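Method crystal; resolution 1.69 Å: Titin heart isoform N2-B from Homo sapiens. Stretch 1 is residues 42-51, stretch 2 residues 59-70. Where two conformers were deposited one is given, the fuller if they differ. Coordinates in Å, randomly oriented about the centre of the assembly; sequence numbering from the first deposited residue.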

# COMPACT_ATOMS: atom_id res chain seq x y z
N GLN A 42 3.39 5.68 -9.11
CA GLN A 42 4.33 5.27 -8.05
C GLN A 42 4.27 6.29 -6.90
O GLN A 42 4.31 7.52 -7.15
CB GLN A 42 5.74 5.25 -8.64
CG GLN A 42 6.81 4.73 -7.69
CD GLN A 42 8.18 4.67 -8.34
OE1 GLN A 42 8.32 4.52 -9.57
NE2 GLN A 42 9.22 4.80 -7.52
N LEU A 43 4.19 5.78 -5.66
CA LEU A 43 4.04 6.64 -4.46
C LEU A 43 5.36 6.92 -3.76
O LEU A 43 6.27 6.10 -3.80
CB LEU A 43 3.03 6.06 -3.45
CG LEU A 43 1.66 5.64 -4.00
CD1 LEU A 43 0.65 5.26 -2.92
CD2 LEU A 43 1.14 6.79 -4.91
N GLU A 44 5.46 8.09 -3.12
CA GLU A 44 6.58 8.41 -2.24
C GLU A 44 6.10 9.24 -1.05
O GLU A 44 5.02 9.83 -1.11
CB GLU A 44 7.67 9.17 -3.01
CG GLU A 44 7.23 10.52 -3.54
CD GLU A 44 8.32 11.26 -4.30
OE1 GLU A 44 9.47 10.78 -4.34
OE2 GLU A 44 8.02 12.35 -4.84
N ASN A 45 6.90 9.31 0.01
CA ASN A 45 6.62 10.23 1.13
C ASN A 45 6.45 11.69 0.72
O ASN A 45 7.29 12.24 -0.01
CB ASN A 45 7.69 10.09 2.19
CG ASN A 45 7.40 8.97 3.14
OD1 ASN A 45 6.58 9.12 4.06
ND2 ASN A 45 8.05 7.81 2.93
N SER A 46 5.40 12.34 1.24
CA SER A 46 4.98 13.67 0.81
C SER A 46 3.94 14.20 1.80
O SER A 46 3.65 13.56 2.82
CB SER A 46 4.34 13.56 -0.57
OG SER A 46 3.22 12.69 -0.55
N GLU A 47 3.35 15.36 1.50
CA GLU A 47 2.24 15.88 2.29
C GLU A 47 1.04 14.92 2.23
O GLU A 47 0.21 14.90 3.14
CB GLU A 47 1.84 17.27 1.80
CG GLU A 47 2.88 18.36 2.12
CD GLU A 47 2.49 19.74 1.60
OE1 GLU A 47 1.30 19.95 1.24
OE2 GLU A 47 3.38 20.62 1.56
N LYS A 48 0.98 14.09 1.20
CA LYS A 48 -0.17 13.20 0.97
C LYS A 48 -0.04 11.77 1.54
O LYS A 48 -1.06 11.22 2.00
CB LYS A 48 -0.47 13.14 -0.54
CG LYS A 48 -1.63 12.25 -0.96
CD LYS A 48 -2.98 12.87 -0.64
CE LYS A 48 -4.15 11.99 -1.11
NZ LYS A 48 -5.47 12.71 -0.86
N TYR A 49 1.15 11.15 1.45
CA TYR A 49 1.38 9.74 1.85
C TYR A 49 2.45 9.57 2.94
O TYR A 49 3.52 10.18 2.84
CB TYR A 49 1.78 8.85 0.64
CG TYR A 49 0.83 8.94 -0.52
CD1 TYR A 49 -0.45 8.38 -0.45
CD2 TYR A 49 1.21 9.57 -1.71
CE1 TYR A 49 -1.33 8.45 -1.54
CE2 TYR A 49 0.32 9.66 -2.80
CZ TYR A 49 -0.94 9.11 -2.70
OH TYR A 49 -1.81 9.17 -3.77
N GLU A 50 2.16 8.73 3.95
CA GLU A 50 3.12 8.45 5.02
C GLU A 50 3.45 6.96 4.88
O GLU A 50 2.58 6.11 5.09
CB GLU A 50 2.54 8.77 6.43
CG GLU A 50 3.54 8.71 7.57
CD GLU A 50 2.89 8.70 8.99
OE1 GLU A 50 1.77 9.20 9.17
OE2 GLU A 50 3.53 8.17 9.93
N ILE A 51 4.69 6.67 4.46
CA ILE A 51 5.08 5.31 4.06
C ILE A 51 6.28 4.90 4.89
O ILE A 51 7.28 5.62 4.98
CB ILE A 51 5.46 5.23 2.56
CG1 ILE A 51 4.28 5.66 1.67
CG2 ILE A 51 5.90 3.80 2.16
CD1 ILE A 51 4.66 5.86 0.18
N ILE A 59 3.75 -0.29 5.77
CA ILE A 59 2.57 0.50 6.12
C ILE A 59 2.44 1.75 5.23
O ILE A 59 3.38 2.54 5.10
CB ILE A 59 2.56 0.91 7.64
CG1 ILE A 59 2.71 -0.30 8.56
CG2 ILE A 59 1.34 1.77 7.97
CD1 ILE A 59 2.76 0.06 10.08
N LEU A 60 1.29 1.86 4.58
CA LEU A 60 0.91 3.05 3.81
C LEU A 60 -0.26 3.77 4.48
O LEU A 60 -1.33 3.22 4.67
CB LEU A 60 0.53 2.69 2.34
CG LEU A 60 -0.15 3.84 1.56
CD1 LEU A 60 0.83 4.99 1.24
CD2 LEU A 60 -0.78 3.30 0.26
N TYR A 61 -0.05 5.03 4.82
CA TYR A 61 -1.12 5.89 5.32
C TYR A 61 -1.46 6.96 4.28
O TYR A 61 -0.59 7.73 3.87
CB TYR A 61 -0.72 6.56 6.62
CG TYR A 61 -1.14 5.80 7.86
CD1 TYR A 61 -0.46 4.67 8.24
CD2 TYR A 61 -2.21 6.22 8.63
CE1 TYR A 61 -0.82 3.96 9.38
CE2 TYR A 61 -2.60 5.52 9.77
CZ TYR A 61 -1.90 4.38 10.13
OH TYR A 61 -2.21 3.66 11.27
N VAL A 62 -2.73 6.99 3.88
CA VAL A 62 -3.23 8.01 2.91
C VAL A 62 -4.01 9.12 3.61
O VAL A 62 -5.00 8.82 4.28
CB VAL A 62 -4.18 7.38 1.86
CG1 VAL A 62 -4.60 8.47 0.83
CG2 VAL A 62 -3.54 6.16 1.16
N LYS A 63 -3.58 10.38 3.44
CA LYS A 63 -4.12 11.58 4.12
C LYS A 63 -5.06 12.44 3.26
O LYS A 63 -5.04 12.33 2.04
CB LYS A 63 -2.97 12.47 4.60
CG LYS A 63 -2.23 11.96 5.82
CD LYS A 63 -1.84 10.49 5.67
CE LYS A 63 -2.18 9.76 6.94
NZ LYS A 63 -1.42 8.49 7.03
N ASP A 64 -5.82 13.33 3.91
CA ASP A 64 -6.69 14.31 3.25
C ASP A 64 -7.50 13.68 2.11
O ASP A 64 -7.38 14.07 0.96
CB ASP A 64 -5.89 15.52 2.71
CG ASP A 64 -5.21 16.30 3.80
OD1 ASP A 64 -5.92 16.96 4.59
OD2 ASP A 64 -3.96 16.31 3.84
N ILE A 65 -8.30 12.68 2.43
CA ILE A 65 -8.98 11.88 1.38
C ILE A 65 -9.90 12.73 0.48
O ILE A 65 -10.58 13.70 0.95
CB ILE A 65 -9.73 10.64 2.01
CG1 ILE A 65 -8.71 9.58 2.49
CG2 ILE A 65 -10.86 10.12 1.06
CD1 ILE A 65 -8.04 8.80 1.41
N THR A 66 -9.87 12.46 -0.83
CA THR A 66 -10.85 13.06 -1.78
C THR A 66 -11.45 11.93 -2.64
O THR A 66 -10.97 10.79 -2.61
CB THR A 66 -10.23 14.14 -2.77
OG1 THR A 66 -9.39 13.48 -3.74
CG2 THR A 66 -9.45 15.22 -2.02
N LYS A 67 -12.47 12.25 -3.43
CA LYS A 67 -13.01 11.29 -4.41
C LYS A 67 -11.94 10.72 -5.36
O LYS A 67 -12.06 9.57 -5.81
CB LYS A 67 -14.18 11.91 -5.19
CG LYS A 67 -15.47 12.03 -4.35
CD LYS A 67 -16.65 12.47 -5.22
CE LYS A 67 -17.92 12.61 -4.42
NZ LYS A 67 -17.91 13.91 -3.70
N LEU A 68 -10.90 11.51 -5.67
CA LEU A 68 -9.80 11.04 -6.55
C LEU A 68 -9.09 9.79 -6.05
O LEU A 68 -8.50 9.05 -6.83
CB LEU A 68 -8.73 12.11 -6.76
CG LEU A 68 -9.13 13.34 -7.57
CD1 LEU A 68 -7.96 14.32 -7.54
CD2 LEU A 68 -9.50 13.02 -9.02
N ASP A 69 -9.15 9.57 -4.73
CA ASP A 69 -8.39 8.51 -4.07
C ASP A 69 -9.03 7.11 -4.17
O ASP A 69 -8.38 6.14 -3.80
CB ASP A 69 -8.08 8.89 -2.58
CG ASP A 69 -7.22 10.16 -2.49
OD1 ASP A 69 -6.23 10.30 -3.26
OD2 ASP A 69 -7.56 11.05 -1.66
N ASP A 70 -10.26 7.04 -4.67
CA ASP A 70 -10.98 5.77 -4.86
C ASP A 70 -10.30 4.95 -5.98
O ASP A 70 -10.15 5.43 -7.11
CB ASP A 70 -12.48 6.04 -5.13
CG ASP A 70 -13.34 4.76 -5.18
OD1 ASP A 70 -13.00 3.86 -5.99
OD2 ASP A 70 -14.36 4.68 -4.45
O HOH W 1 -2.41 16.00 1.84
O HOH W 2 -4.24 8.45 -3.22

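The most concentrated polar interaction centres on the ammonium group of Lys48. Its NZ lies 2.8 Å from OD2 of Asp69, forming a hydrogen-bonded salt bridge, and also donates to the carbonyl O of Lys63 at 3.0 Å. A weak hydrogen bond from Lys48 NZ to Asp64 O, also 3.0 Å, completes the set. The CA-to-CB bond of Lys48 points away from stretch 2, yet its side chain, bent only at chi2 (75°, p), brings the charged end back to it. One ammonium group thereby ties together the loop just after the strand, through Lys63 and Asp64, and the 3-10 segment at 67-69. Asp69 OD2 is shared: it also accepts the backbone N of Thr66 at 2.8 Å, so the carboxylate that binds the lysine is itself held by its own loop. The other carboxylate oxygen, Asp69 OD1, accepts a hydrogen bond from the O of a water at 2.7 Å, and that water O is 2.6 Å from Tyr49 OH, linking the tyrosine to the same aspartate.

Backbone pairing supplies the next layer. Strands 49-51 and 59-62 run antiparallel, their axes at 166°. Glu50 and Tyr61 form the hydrogen-bonded pair, with Glu50 N to Tyr61 O and Tyr61 N to Glu50 O both 2.9 Å and nearly linear. Beyond the strand, Lys63 N donates to Lys48 O at 3.0 Å, extending the ladder. Between these bonds, a CA-H...O contact joins Tyr49 CA to Tyr61 O (3.5 Å); a second, from Ile51 CA to Ile59 O (3.4 Å), lies beyond the Glu50/Tyr61 pair.

On the sheet face carrying Glu50 and Tyr61, the two CB atoms of this pair are 3.9 Å apart. A long salt bridge of 3.9 Å between Glu50 OE1 and Lys63 NZ adds a looser electrostatic link; Lys63 was deposited in two conformers, and this distance belongs to the one given. Near the turn, a second water donates, its O lying 2.5 Å from Asp64 OD2 and, more weakly bonded, 3.1 Å from Glu47 O.

The face bearing Tyr49, Ile51, Leu60 and Val62 is packed through apolar contacts. Leu60 is central to them: its CD1 lies 3.5 Å from Ile51 CG1 and 4.0 Å from Tyr49 CD1, while its CD2 meets Leu43 CD1 at 4.0 Å. Val62 CG1 approaches Tyr49 CE1 at 4.0 Å and also lies 4.0 Å from Lys48 CE, so the aliphatic part of the lysine packs against the valine before its ammonium group reaches the polar cluster.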